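Local structure of RagA protein (Porphyromonas gingivalis, 6SLN) at residues A111-V115 and T311-D315; A116-D120 and A140-V144; M175-D179 and Y327-I331; E342-K347 and N375-Y381; L369-N375 and S437-N443. The protein is a TonB-dependent receptor of the outer membrane that probably imports its substrate through a beta-barrel filled by a plug domain. One frame throughout, in Å; residues are numbered along the deposited sequence.

Contact 1 of 5, residues A111-V115 and T311-D315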
# COMPACT_ATOMS: atom_id res chain seq x y z
N ALA A 111 -36.74 11.68 5.72
CA ALA A 111 -36.31 12.63 4.70
C ALA A 111 -35.52 13.80 5.26
O ALA A 111 -35.84 14.33 6.33
CB ALA A 111 -37.53 13.17 3.95
N GLU A 112 -34.49 14.22 4.51
CA GLU A 112 -33.71 15.42 4.74
C GLU A 112 -33.41 15.68 6.21
O GLU A 112 -34.13 16.44 6.87
CB GLU A 112 -34.41 16.65 4.14
CG GLU A 112 -34.60 16.63 2.62
CD GLU A 112 -33.45 17.30 1.86
OE1 GLU A 112 -32.58 16.56 1.35
OE2 GLU A 112 -33.41 18.56 1.78
N LYS A 113 -32.37 15.06 6.75
CA LYS A 113 -32.05 15.24 8.15
C LYS A 113 -30.57 15.57 8.29
O LYS A 113 -29.73 15.03 7.56
CB LYS A 113 -32.41 13.99 8.98
CG LYS A 113 -33.93 13.72 9.05
CD LYS A 113 -34.41 13.20 10.41
CE LYS A 113 -35.68 13.92 10.90
NZ LYS A 113 -36.89 13.69 10.05
N PRO A 114 -30.22 16.45 9.20
CA PRO A 114 -28.88 17.05 9.15
C PRO A 114 -27.79 16.19 9.76
O PRO A 114 -26.77 16.73 10.19
CB PRO A 114 -29.06 18.35 9.93
CG PRO A 114 -30.14 18.04 10.93
CD PRO A 114 -31.04 17.00 10.30
N VAL A 115 -27.98 14.87 9.80
CA VAL A 115 -26.88 13.97 10.14
C VAL A 115 -26.85 12.81 9.15
O VAL A 115 -27.87 12.44 8.56
CB VAL A 115 -26.96 13.44 11.58
CG1 VAL A 115 -26.42 14.48 12.56
CG2 VAL A 115 -28.37 13.02 11.92
N THR A 311 -23.68 22.39 8.32
CA THR A 311 -24.15 21.17 7.66
C THR A 311 -25.01 21.59 6.48
O THR A 311 -25.98 22.33 6.65
CB THR A 311 -24.96 20.29 8.62
OG1 THR A 311 -24.12 19.84 9.70
CG2 THR A 311 -25.54 19.08 7.87
N SER A 312 -24.66 21.11 5.28
CA SER A 312 -25.30 21.54 4.04
C SER A 312 -25.58 20.33 3.15
O SER A 312 -24.77 19.40 3.09
CB SER A 312 -24.39 22.52 3.30
OG SER A 312 -23.08 21.96 3.19
N GLN A 313 -26.72 20.35 2.45
CA GLN A 313 -27.04 19.25 1.56
C GLN A 313 -27.97 19.70 0.43
O GLN A 313 -28.89 20.50 0.65
CB GLN A 313 -27.66 18.06 2.33
CG GLN A 313 -29.14 18.21 2.75
CD GLN A 313 -29.60 17.08 3.68
OE1 GLN A 313 -30.24 16.12 3.24
NE2 GLN A 313 -29.26 17.19 4.96
N GLY A 314 -27.71 19.18 -0.77
CA GLY A 314 -28.54 19.40 -1.93
C GLY A 314 -29.01 18.09 -2.53
O GLY A 314 -28.68 17.00 -2.05
N ASP A 315 -29.76 18.20 -3.63
CA ASP A 315 -30.65 17.12 -4.01
C ASP A 315 -31.41 17.38 -5.30
O ASP A 315 -32.02 18.45 -5.43
CB ASP A 315 -31.66 16.93 -2.90
CG ASP A 315 -31.88 15.54 -2.59
OD1 ASP A 315 -31.45 14.72 -3.42
OD2 ASP A 315 -32.47 15.27 -1.53

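Contact 2 of 5, residues A116-D120 and A140-V144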
# COMPACT_ATOMS: atom_id res chain seq x y z
N ALA A 116 -25.65 12.24 8.96
CA ALA A 116 -25.50 11.08 8.09
C ALA A 116 -26.02 9.82 8.73
O ALA A 116 -26.30 8.85 8.01
CB ALA A 116 -24.03 10.87 7.73
N ASN A 117 -26.17 9.80 10.05
CA ASN A 117 -26.52 8.61 10.81
C ASN A 117 -28.04 8.46 10.78
O ASN A 117 -28.75 9.00 11.62
CB ASN A 117 -25.95 8.73 12.23
CG ASN A 117 -26.48 7.68 13.16
OD1 ASN A 117 -26.68 7.94 14.34
ND2 ASN A 117 -26.71 6.47 12.65
N ILE A 118 -28.52 7.71 9.78
CA ILE A 118 -29.96 7.60 9.49
C ILE A 118 -30.73 6.92 10.61
O ILE A 118 -31.88 7.27 10.88
CB ILE A 118 -30.16 6.87 8.15
CG1 ILE A 118 -31.65 6.63 7.87
CG2 ILE A 118 -29.44 5.55 8.17
CD1 ILE A 118 -32.41 7.89 7.44
N MET A 119 -30.12 5.94 11.29
CA MET A 119 -30.86 5.20 12.32
C MET A 119 -31.28 6.13 13.46
O MET A 119 -32.32 5.89 14.11
CB MET A 119 -30.01 4.04 12.85
CG MET A 119 -30.01 2.80 11.93
SD MET A 119 -31.69 2.24 11.57
CE MET A 119 -31.93 2.75 9.88
N ASP A 120 -30.50 7.19 13.69
CA ASP A 120 -30.85 8.19 14.69
C ASP A 120 -32.26 8.73 14.48
O ASP A 120 -32.95 9.06 15.45
CB ASP A 120 -29.82 9.32 14.66
CG ASP A 120 -30.07 10.34 15.74
OD1 ASP A 120 -29.63 10.10 16.89
OD2 ASP A 120 -30.69 11.38 15.43
N ALA A 140 -20.38 8.90 13.45
CA ALA A 140 -20.84 7.92 14.41
C ALA A 140 -22.08 7.20 13.89
O ALA A 140 -22.97 7.82 13.29
CB ALA A 140 -21.14 8.58 15.76
N VAL A 141 -22.11 5.89 14.12
CA VAL A 141 -23.22 5.02 13.72
C VAL A 141 -24.04 4.66 14.95
O VAL A 141 -23.47 4.31 16.00
CB VAL A 141 -22.69 3.77 13.02
CG1 VAL A 141 -23.75 3.17 12.22
CG2 VAL A 141 -21.52 4.13 12.14
N ALA A 142 -25.36 4.74 14.84
CA ALA A 142 -26.24 4.40 15.96
C ALA A 142 -26.22 2.90 16.24
O ALA A 142 -26.04 2.08 15.34
CB ALA A 142 -27.68 4.82 15.69
N SER A 143 -26.43 2.55 17.51
CA SER A 143 -26.68 1.17 17.87
C SER A 143 -28.18 0.90 17.88
O SER A 143 -28.97 1.77 18.25
CB SER A 143 -26.06 0.85 19.24
OG SER A 143 -26.70 1.55 20.28
N VAL A 144 -28.57 -0.28 17.41
CA VAL A 144 -29.98 -0.68 17.40
C VAL A 144 -30.11 -2.05 18.06
O VAL A 144 -29.32 -2.96 17.79
CB VAL A 144 -30.56 -0.72 15.97
CG1 VAL A 144 -32.02 -1.07 16.05
CG2 VAL A 144 -30.35 0.62 15.25

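Contact 3 of 5, residues M175-D179 and Y327-I331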
# COMPACT_ATOMS: atom_id res chain seq x y z
N MET A 175 -25.64 6.42 1.21
CA MET A 175 -26.84 6.51 0.38
C MET A 175 -27.64 7.75 0.75
O MET A 175 -27.66 8.19 1.90
CB MET A 175 -27.74 5.27 0.56
CG MET A 175 -27.09 3.91 0.27
SD MET A 175 -28.41 2.72 -0.07
CE MET A 175 -27.48 1.33 -0.69
N ASN A 176 -28.32 8.30 -0.24
CA ASN A 176 -29.18 9.47 -0.04
C ASN A 176 -30.52 9.01 0.53
O ASN A 176 -31.31 8.37 -0.17
CB ASN A 176 -29.34 10.22 -1.37
CG ASN A 176 -30.18 11.48 -1.27
OD1 ASN A 176 -30.70 11.84 -0.20
ND2 ASN A 176 -30.33 12.17 -2.40
N PRO A 177 -30.81 9.33 1.80
CA PRO A 177 -32.03 8.80 2.43
C PRO A 177 -33.31 9.37 1.87
O PRO A 177 -34.39 8.85 2.18
CB PRO A 177 -31.86 9.19 3.90
CG PRO A 177 -30.49 9.83 4.01
CD PRO A 177 -30.15 10.32 2.65
N ASN A 178 -33.23 10.44 1.07
CA ASN A 178 -34.42 10.93 0.38
C ASN A 178 -34.90 9.96 -0.68
O ASN A 178 -36.04 10.09 -1.14
CB ASN A 178 -34.14 12.27 -0.27
CG ASN A 178 -34.66 13.39 0.54
OD1 ASN A 178 -33.92 14.30 0.87
ND2 ASN A 178 -35.94 13.33 0.89
N ASP A 179 -34.03 9.04 -1.11
CA ASP A 179 -34.41 7.97 -2.03
C ASP A 179 -35.17 6.85 -1.34
O ASP A 179 -35.64 5.94 -2.03
CB ASP A 179 -33.17 7.41 -2.71
CG ASP A 179 -32.37 8.48 -3.41
OD1 ASP A 179 -32.99 9.49 -3.80
OD2 ASP A 179 -31.15 8.31 -3.57
N TYR A 327 -38.73 4.41 -13.49
CA TYR A 327 -37.36 4.82 -13.20
C TYR A 327 -37.38 5.77 -12.01
O TYR A 327 -38.39 6.41 -11.73
CB TYR A 327 -36.69 5.51 -14.41
CG TYR A 327 -37.31 6.84 -14.78
CD1 TYR A 327 -38.45 6.90 -15.56
CD2 TYR A 327 -36.76 8.04 -14.33
CE1 TYR A 327 -39.04 8.12 -15.89
CE2 TYR A 327 -37.33 9.26 -14.66
CZ TYR A 327 -38.47 9.30 -15.44
OH TYR A 327 -39.05 10.50 -15.77
N TYR A 328 -36.25 5.85 -11.31
CA TYR A 328 -36.07 6.88 -10.29
C TYR A 328 -34.58 7.22 -10.26
O TYR A 328 -33.75 6.38 -9.90
CB TYR A 328 -36.57 6.41 -8.93
CG TYR A 328 -36.22 7.33 -7.76
CD1 TYR A 328 -37.10 8.31 -7.33
CD2 TYR A 328 -35.00 7.20 -7.09
CE1 TYR A 328 -36.77 9.14 -6.27
CE2 TYR A 328 -34.66 8.01 -6.04
CZ TYR A 328 -35.54 8.98 -5.63
OH TYR A 328 -35.19 9.80 -4.57
N ALA A 329 -34.24 8.46 -10.63
CA ALA A 329 -32.86 8.93 -10.60
C ALA A 329 -32.69 9.93 -9.47
O ALA A 329 -33.65 10.56 -9.01
CB ALA A 329 -32.45 9.56 -11.94
N SER A 330 -31.44 10.09 -9.04
CA SER A 330 -31.10 11.00 -7.97
C SER A 330 -29.61 11.32 -8.02
O SER A 330 -28.79 10.43 -8.25
CB SER A 330 -31.46 10.40 -6.61
OG SER A 330 -31.80 11.43 -5.71
N ILE A 331 -29.28 12.60 -7.82
CA ILE A 331 -27.92 13.00 -7.45
C ILE A 331 -28.03 13.98 -6.29
O ILE A 331 -28.96 14.78 -6.23
CB ILE A 331 -27.13 13.61 -8.63
CG1 ILE A 331 -27.81 14.86 -9.18
CG2 ILE A 331 -26.95 12.60 -9.74
CD1 ILE A 331 -27.20 15.34 -10.48

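Contact 4 of 5, residues E342-K347 and N375-Y381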
# COMPACT_ATOMS: atom_id res chain seq x y z
N GLU A 342 -11.31 19.29 17.00
CA GLU A 342 -10.79 18.05 16.42
C GLU A 342 -11.61 17.70 15.19
O GLU A 342 -12.82 17.45 15.29
CB GLU A 342 -10.84 16.93 17.45
CG GLU A 342 -9.56 16.18 17.59
CD GLU A 342 -9.74 15.02 18.53
OE1 GLU A 342 -9.64 13.86 18.06
OE2 GLU A 342 -9.99 15.27 19.74
N PRO A 343 -11.01 17.74 14.01
CA PRO A 343 -11.80 17.71 12.78
C PRO A 343 -12.51 16.39 12.63
O PRO A 343 -11.96 15.32 12.90
CB PRO A 343 -10.76 17.90 11.69
CG PRO A 343 -9.66 18.64 12.39
CD PRO A 343 -9.59 17.98 13.72
N ALA A 344 -13.78 16.48 12.22
CA ALA A 344 -14.56 15.29 11.93
C ALA A 344 -15.69 15.71 11.00
O ALA A 344 -16.19 16.83 11.09
CB ALA A 344 -15.11 14.63 13.20
N ASN A 345 -16.06 14.81 10.11
CA ASN A 345 -17.07 15.17 9.14
C ASN A 345 -17.45 13.94 8.33
O ASN A 345 -16.73 12.93 8.30
CB ASN A 345 -16.59 16.27 8.21
CG ASN A 345 -15.22 16.00 7.68
OD1 ASN A 345 -15.05 15.25 6.74
ND2 ASN A 345 -14.21 16.60 8.30
N PHE A 346 -18.60 14.05 7.68
CA PHE A 346 -19.08 13.08 6.73
C PHE A 346 -19.54 13.88 5.53
O PHE A 346 -20.51 14.64 5.63
CB PHE A 346 -20.22 12.25 7.31
CG PHE A 346 -20.55 11.03 6.51
CD1 PHE A 346 -21.33 11.12 5.38
CD2 PHE A 346 -20.08 9.80 6.90
CE1 PHE A 346 -21.64 10.01 4.66
CE2 PHE A 346 -20.39 8.69 6.18
CZ PHE A 346 -21.17 8.80 5.06
N LYS A 347 -18.84 13.74 4.41
CA LYS A 347 -19.27 14.29 3.14
C LYS A 347 -19.63 13.14 2.20
O LYS A 347 -18.94 12.12 2.18
CB LYS A 347 -18.20 15.19 2.50
CG LYS A 347 -17.27 15.90 3.48
CD LYS A 347 -16.50 17.04 2.81
CE LYS A 347 -15.53 17.72 3.78
NZ LYS A 347 -14.31 16.89 4.01
N ASN A 375 -16.36 11.09 2.11
CA ASN A 375 -15.22 11.54 2.91
C ASN A 375 -15.59 11.40 4.38
O ASN A 375 -16.51 12.08 4.86
CB ASN A 375 -14.83 12.97 2.56
CG ASN A 375 -14.53 13.15 1.07
OD1 ASN A 375 -13.70 12.44 0.51
ND2 ASN A 375 -15.21 14.11 0.44
N ARG A 376 -14.91 10.49 5.07
CA ARG A 376 -15.13 10.23 6.49
C ARG A 376 -13.89 10.68 7.25
O ARG A 376 -12.78 10.29 6.89
CB ARG A 376 -15.35 8.74 6.78
CG ARG A 376 -16.77 8.27 6.78
CD ARG A 376 -16.85 6.81 7.25
NE ARG A 376 -18.17 6.25 6.96
CZ ARG A 376 -18.57 5.82 5.76
NH1 ARG A 376 -17.74 5.85 4.72
NH2 ARG A 376 -19.79 5.34 5.60
N ARG A 377 -14.09 11.50 8.28
CA ARG A 377 -13.08 11.72 9.29
C ARG A 377 -13.73 11.65 10.67
O ARG A 377 -14.89 12.04 10.86
CB ARG A 377 -12.35 13.07 9.16
CG ARG A 377 -10.90 12.92 9.61
CD ARG A 377 -10.26 14.18 10.17
NE ARG A 377 -10.06 15.21 9.15
CZ ARG A 377 -8.97 15.96 9.06
NH1 ARG A 377 -7.95 15.80 9.91
NH2 ARG A 377 -8.90 16.89 8.11
N SER A 378 -12.95 11.16 11.63
CA SER A 378 -13.40 10.96 12.99
C SER A 378 -12.41 11.59 13.95
O SER A 378 -11.20 11.60 13.70
CB SER A 378 -13.53 9.49 13.30
OG SER A 378 -14.51 8.96 12.44
N ALA A 379 -12.96 12.16 15.01
CA ALA A 379 -12.15 12.71 16.08
C ALA A 379 -11.81 11.55 17.00
O ALA A 379 -12.71 10.93 17.60
CB ALA A 379 -12.91 13.82 16.80
N ASP A 380 -10.53 11.23 17.10
CA ASP A 380 -10.12 9.95 17.64
C ASP A 380 -9.38 10.09 18.96
O ASP A 380 -8.47 9.32 19.26
CB ASP A 380 -9.28 9.20 16.61
CG ASP A 380 -10.14 8.58 15.52
OD1 ASP A 380 -11.29 8.17 15.82
OD2 ASP A 380 -9.69 8.53 14.36
N TYR A 381 -9.77 11.07 19.77
CA TYR A 381 -9.32 11.14 21.15
C TYR A 381 -10.46 11.07 22.13
O TYR A 381 -10.23 10.75 23.31
CB TYR A 381 -8.50 12.41 21.39
CG TYR A 381 -7.12 12.32 20.78
CD1 TYR A 381 -6.32 11.21 21.01
CD2 TYR A 381 -6.63 13.32 19.95
CE1 TYR A 381 -5.07 11.11 20.46
CE2 TYR A 381 -5.38 13.22 19.39
CZ TYR A 381 -4.60 12.12 19.64
OH TYR A 381 -3.35 12.01 19.09
O HOH W 1 -9.71 14.54 13.76

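Contact 5 of 5, residues L369-N375 and S437-N443. With C8E ((hydroxyethyloxy)tri(ethyloxy)octane), chain J; C8E ((hydroxyethyloxy)tri(ethyloxy)octane), chain I.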
# COMPACT_ATOMS: atom_id res chain seq x y z
N LEU A 369 -29.49 0.64 -8.75
CA LEU A 369 -28.09 1.04 -8.68
C LEU A 369 -27.86 2.26 -7.80
O LEU A 369 -28.65 3.21 -7.79
CB LEU A 369 -27.56 1.31 -10.07
CG LEU A 369 -27.89 0.15 -10.99
CD1 LEU A 369 -27.81 0.52 -12.49
CD2 LEU A 369 -27.00 -1.01 -10.63
N SER A 370 -26.75 2.25 -7.06
CA SER A 370 -26.39 3.37 -6.20
C SER A 370 -24.87 3.47 -6.11
O SER A 370 -24.15 2.50 -6.29
CB SER A 370 -26.99 3.22 -4.79
OG SER A 370 -26.46 2.08 -4.13
N GLY A 371 -24.40 4.68 -5.82
CA GLY A 371 -22.97 4.89 -5.67
C GLY A 371 -22.70 6.20 -4.97
O GLY A 371 -23.59 7.05 -4.82
N ALA A 372 -21.45 6.37 -4.56
CA ALA A 372 -21.11 7.53 -3.76
C ALA A 372 -19.61 7.75 -3.76
O ALA A 372 -18.83 6.79 -3.82
CB ALA A 372 -21.60 7.35 -2.32
N ILE A 373 -19.23 9.02 -3.70
CA ILE A 373 -17.90 9.42 -3.25
C ILE A 373 -18.08 10.00 -1.85
O ILE A 373 -18.89 10.90 -1.65
CB ILE A 373 -17.25 10.43 -4.21
CG1 ILE A 373 -17.01 9.78 -5.58
CG2 ILE A 373 -15.94 10.93 -3.64
CD1 ILE A 373 -16.27 10.70 -6.55
N ALA A 374 -17.36 9.45 -0.89
CA ALA A 374 -17.60 9.76 0.51
C ALA A 374 -16.30 10.11 1.20
O ALA A 374 -15.25 9.52 0.91
CB ALA A 374 -18.29 8.57 1.21
N ASN A 375 -16.36 11.09 2.11
CA ASN A 375 -15.22 11.54 2.91
C ASN A 375 -15.59 11.40 4.38
O ASN A 375 -16.51 12.08 4.86
CB ASN A 375 -14.83 12.97 2.56
CG ASN A 375 -14.53 13.15 1.07
OD1 ASN A 375 -13.70 12.44 0.51
ND2 ASN A 375 -15.21 14.11 0.44
N SER A 437 -9.80 10.87 3.36
CA SER A 437 -10.24 9.54 2.99
C SER A 437 -11.26 9.74 1.89
O SER A 437 -12.22 10.48 2.08
CB SER A 437 -10.84 8.78 4.17
OG SER A 437 -11.84 7.85 3.75
N GLU A 438 -11.03 9.13 0.74
CA GLU A 438 -12.03 9.08 -0.31
C GLU A 438 -12.46 7.62 -0.48
O GLU A 438 -11.61 6.73 -0.65
CB GLU A 438 -11.49 9.65 -1.63
CG GLU A 438 -11.40 11.15 -1.62
CD GLU A 438 -12.25 11.80 -2.69
OE1 GLU A 438 -12.44 13.04 -2.64
OE2 GLU A 438 -12.72 11.06 -3.58
N SER A 439 -13.76 7.40 -0.39
CA SER A 439 -14.35 6.10 -0.60
C SER A 439 -15.16 6.13 -1.88
O SER A 439 -15.99 7.03 -2.08
CB SER A 439 -15.24 5.68 0.57
OG SER A 439 -14.51 4.89 1.50
N HIS A 440 -14.94 5.14 -2.74
CA HIS A 440 -15.74 4.97 -3.94
C HIS A 440 -16.65 3.77 -3.69
O HIS A 440 -16.20 2.62 -3.74
CB HIS A 440 -14.84 4.82 -5.17
CG HIS A 440 -14.00 6.04 -5.45
ND1 HIS A 440 -12.70 5.97 -5.89
CD2 HIS A 440 -14.28 7.36 -5.30
CE1 HIS A 440 -12.22 7.19 -6.02
NE2 HIS A 440 -13.15 8.05 -5.67
N GLN A 441 -17.92 4.07 -3.41
CA GLN A 441 -18.96 3.09 -3.16
C GLN A 441 -19.75 2.84 -4.43
O GLN A 441 -20.23 3.79 -5.05
CB GLN A 441 -19.90 3.55 -2.04
CG GLN A 441 -20.86 2.47 -1.56
CD GLN A 441 -20.11 1.32 -0.89
OE1 GLN A 441 -19.01 1.51 -0.35
NE2 GLN A 441 -20.70 0.12 -0.94
N ALA A 442 -19.90 1.57 -4.80
CA ALA A 442 -20.82 1.17 -5.85
C ALA A 442 -21.61 -0.03 -5.37
O ALA A 442 -21.05 -0.94 -4.73
CB ALA A 442 -20.12 0.82 -7.13
N ASN A 443 -22.89 -0.02 -5.68
CA ASN A 443 -23.82 -1.06 -5.26
C ASN A 443 -24.65 -1.42 -6.49
O ASN A 443 -25.42 -0.58 -6.98
CB ASN A 443 -24.70 -0.58 -4.10
CG ASN A 443 -23.89 0.10 -2.99
OD1 ASN A 443 -23.03 -0.52 -2.34
ND2 ASN A 443 -24.17 1.38 -2.75
C1 C8E J . -28.85 10.49 -13.19
C2 C8E J . -27.56 9.95 -12.56
C3 C8E J . -27.66 8.51 -11.99
C4 C8E J . -26.34 8.08 -11.32
C5 C8E J . -26.38 6.72 -10.64
C6 C8E J . -24.99 6.09 -10.44
C7 C8E J . -25.06 4.86 -9.54
C8 C8E J . -23.69 4.22 -9.27
O9 C8E J . -23.53 3.03 -10.02
C10 C8E J . -22.21 2.51 -10.06
C11 C8E J . -21.72 2.32 -11.50
O12 C8E J . -21.82 1.00 -11.99
C13 C8E J . -22.49 0.93 -13.24
C14 C8E J . -22.83 -0.51 -13.66
O15 C8E J . -24.17 -0.63 -14.13
C16 C8E J . -24.80 -1.87 -13.85
C17 C8E J . -25.65 -2.31 -15.05
O18 C8E J . -26.23 -3.59 -14.86
C19 C8E J . -27.65 -3.61 -14.78
C20 C8E J . -28.25 -4.75 -15.60
O21 C8E J . -29.39 -5.31 -14.96
C1 C8E I . -23.62 16.37 -6.69
C2 C8E I . -23.23 15.58 -7.95
C3 C8E I . -23.54 14.09 -7.86
C4 C8E I . -22.45 13.22 -8.50
C5 C8E I . -22.33 11.84 -7.83
C6 C8E I . -22.02 10.67 -8.77
C7 C8E I . -21.65 9.40 -7.98
C8 C8E I . -20.61 8.54 -8.73
O9 C8E I . -19.87 7.72 -7.84
C10 C8E I . -19.78 6.36 -8.23
C11 C8E I . -18.55 5.69 -7.58
O12 C8E I . -18.34 4.37 -8.05
C13 C8E I . -17.02 3.86 -7.86
C14 C8E I . -17.09 2.34 -7.62
O15 C8E I . -15.88 1.61 -7.82
C16 C8E I . -16.00 0.68 -8.89
C17 C8E I . -17.30 -0.14 -8.89
O18 C8E I . -17.54 -0.84 -10.12
C19 C8E I . -18.58 -1.81 -10.06
C20 C8E I . -18.49 -2.78 -11.24
O21 C8E I . -19.62 -3.62 -11.38

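Contact 1 of 5, residues A111-V115 and T311-D315
Glu112 and Asp315 bring two carboxylates together, Glu112 OE1 lying 3.2 Å from Asp315 OD2. Both atoms are acceptors, and as carboxylates they would repel rather than bond. The acids run past each other in opposite directions with their planes 29° apart. Two amides steady Asp315 from outside the pair: its OD1 takes a hydrogen bond from Asn176 and its OD2 one from Asn222.

Gln313 adds a further polar group, rising from the barrel strand between Glu112 and the Lys113 carbonyl. Its CG sits between the backbone N and the carbonyl carbon (chi1 77°), and beyond that the chain is extended, which carries the amide straight across to the loop. The amide and the Glu112 carboxylate are turned steeply against each other, their planes 74° apart.

Apolar contact is confined to the start of residues 311-315. The methyl of Thr311, CG2, lies 4.1 Å from Pro114 CB and 3.5 Å from Pro114 O. The proline in turn packs on Met957 and Val990 of the barrel wall.

Plug and barrel therefore meet here through a largely polar, buried surface. The Asn178 side chain also lies beside both acids. Their pairing would tend to raise the proton affinity of one of them, perhaps Glu112, since the amides donating to Asp315 would stabilise its charge.

Contact 2 of 5, residues A116-D120 and A140-V144
Asn117 passes Val141 with their CA atoms 5.7 Å apart and Met119 passes Ala142 at 5.9 Å, so the two backbones run near each other without a clear hydrogen bond between them, and side chains fill the gap. Residues 116-120 are bending at this point: Asp120 N donates to Asn117 O at 3.3 Å as the chain enters a 3-10 turn.

Asn117 leans over residues 140-142. With its CG anti to the backbone N (chi1 169°), the amide is laid across the start of Ala142, Asn117 CG being 3.6 Å from Ala142 N. The root of the same side chain rests on a carbonyl, Asn117 CB to Ala140 O measuring 3.3 Å.

Next along is an apolar patch. The methyl of Ala142 butts against Met119, CB to CB 3.8 Å, and Met119 CG then reaches Val144 CG2 at 4.0 Å, the two side chains crossing at about a right angle. Bends at chi2 and chi3 steer the thioether end of Met119 away from Val144; the side chain also packs on Leu169 and Tyr160. Asp120 turns its carboxylate out of this patch and forms a salt bridge with Arg959 of the barrel wall.

Residues 143-144 belong to strand 143-146, which pairs antiparallel with strand 129-132 through Ser143 and Met132. A loop folded onto such a strand pair, wholly within the plug and tied by an acid to the barrel, fits the globular plug of TonB-dependent receptors.

Contact 3 of 5, residues M175-D179 and Y327-I331
Asp179 stands at the edge of the Tyr328 ring, its carboxylate plane turned 79° from the ring plane and its CG lying in that plane. One carboxylate oxygen does the work. Tyr328 OH donates to Asp179 OD1 at 2.4 Å, a value too short to press at this resolution, and Ser330 OG donates to the same Asp179 OD1 at 3.0 Å, approaching on the syn side. Two hydroxyls from alternate residues of one barrel strand thus converge on one oxygen, which probably limits the acid's rotation. Tyr328 gets there because its CG is anti to the backbone N (chi1 171°), swinging the ring from the strand toward the plug.

The loop presenting Asp179 is a tight 3-10 turn that opens with an Asx turn: Asn176 OD1 accepts from Asn178 N at 3.2 Å, while Asp179 N returns to Asn176 O at 3.0 Å. It links plug helix 169-173 to plug strand 180-186 and abuts the barrel wall. The amide nitrogen of Asn176 points past Ser330, 3.7 Å from Ser330 OG, to its stronger partner Asp315. Lys209 donates to Asn178 O. Arg352 makes a weak, long ion pair with Asp179 OD2.

Contact 4 of 5, residues E342-K347 and N375-Y381
Asn375 N donates to Lys347 O at 2.8 Å, and Lys347 N answers to Asn375 O at 2.9 Å. Asn345 and Arg377 form the next hydrogen-bonded pair, with Arg377 N to Asn345 O at 3.0 Å; between the two hydrogen-bonded pairs, Phe346 and Arg376 form a non-hydrogen-bonded pair. The short strands are antiparallel, at 174°.

Phe346 and Arg376 lie side by side, pointing the same way, yet their flat groups are perpendicular (89°). The ring offers its edge: Phe346 CE2 sits over one face of the guanidinium, toward the rim, 3.4 Å from Arg376 CZ. This is the reverse of a cation stacked on an aromatic face.

On the opposite face of the sheet, Arg377 bends at chi3 (-68°) and turns its guanidinium flat over Pro343, whose CB is centred beneath it, 3.7 Å from Arg377 CZ. Lys347 NZ reaches along its own strand to Asn345 OD1.

Past the paired strands the backbone bonds give way to a water and a side chain. The water donates to both Pro343 O and Ser378 O. At the open end of the hairpin Glu342 reaches across, taking a weak bond at OE1 from Tyr381 N (3.3 Å), while its OE2 lies in the plane of the Tyr381 ring, at the edge.

Phe346 and Arg376 face the plug, packing on helix 169-173, and Ser378 bonds plug residue Thr139. Pro343 touches helix 426-432, and Lys347 packs on Asp335 and Glu337 of the neighbouring strand 325-337.

Contact 5 of 5, residues L369-N375 and S437-N443
Neighbouring strands of the transmembrane barrel run antiparallel here, with Ser370 opposite Asn443, Ala372 opposite Gln441 and Ala374 opposite Ser439 as hydrogen-bonded pairs. All six bonds are present; Ala372 N to Gln441 O and Gln441 N to Ala372 O are both 2.9 Å. Between these pairs lie CA-H...O contacts, such as Ile373 CA to Ser439 O at 3.3 Å.

On the outward face Ile373 and His440 lie side by side. The isoleucine comes in at the edge of the imidazole, Ile373 CG1 to His440 CD2 3.7 Å, because that branch is anti to the carbonyl carbon (chi1 -64°). His440 ND1 is hydrogen-bonded to Asn468 of the second subunit. Two detergent molecules lie along the same face: the chain J molecule passes over Gly371, its C8 3.6 Å from Gly371 N, and the chain I molecule lies against His440 CB (3.6 Å from its C13) and Ala442 CB.

On the inner face Ser439 OG and Gln441 OE1 hydrogen-bond Thr469 and Thr467 of barrel strand 456-475. Leu369, Gly371, Ala442 and His440 CB meet the detergent, while Ser370, Ser439, Gln441 and Asn443 share the inner face with Ala372 and Ala374, consistent with a wall more polar inside.

In the fold
Contacts 1 and 3 sit where the plug meets neighbouring barrel strands 309-322 and 325-337; their centres are 13 Å apart, and Asp315 of the first joins Asn176 of the second. Contact 2 lies deeper in the plug, its centre about 5 Å from the centre of the chain; it touches contact 3 within the plug through Ile118 on Pro177, and the barrel at contact 4 through Ala116 on Phe346. Contacts 4 and 5 follow the wall onward, on either edge of strand 363-377, sharing Asn375. Met175 of contact 3 packs on Ser370 and Asn443 of contact 5. Strand 435-450, used by contact 5, also carries Ala448 of the lipid (1,2-distearoyl-sn-glycerophosphoethanolamine) pocket.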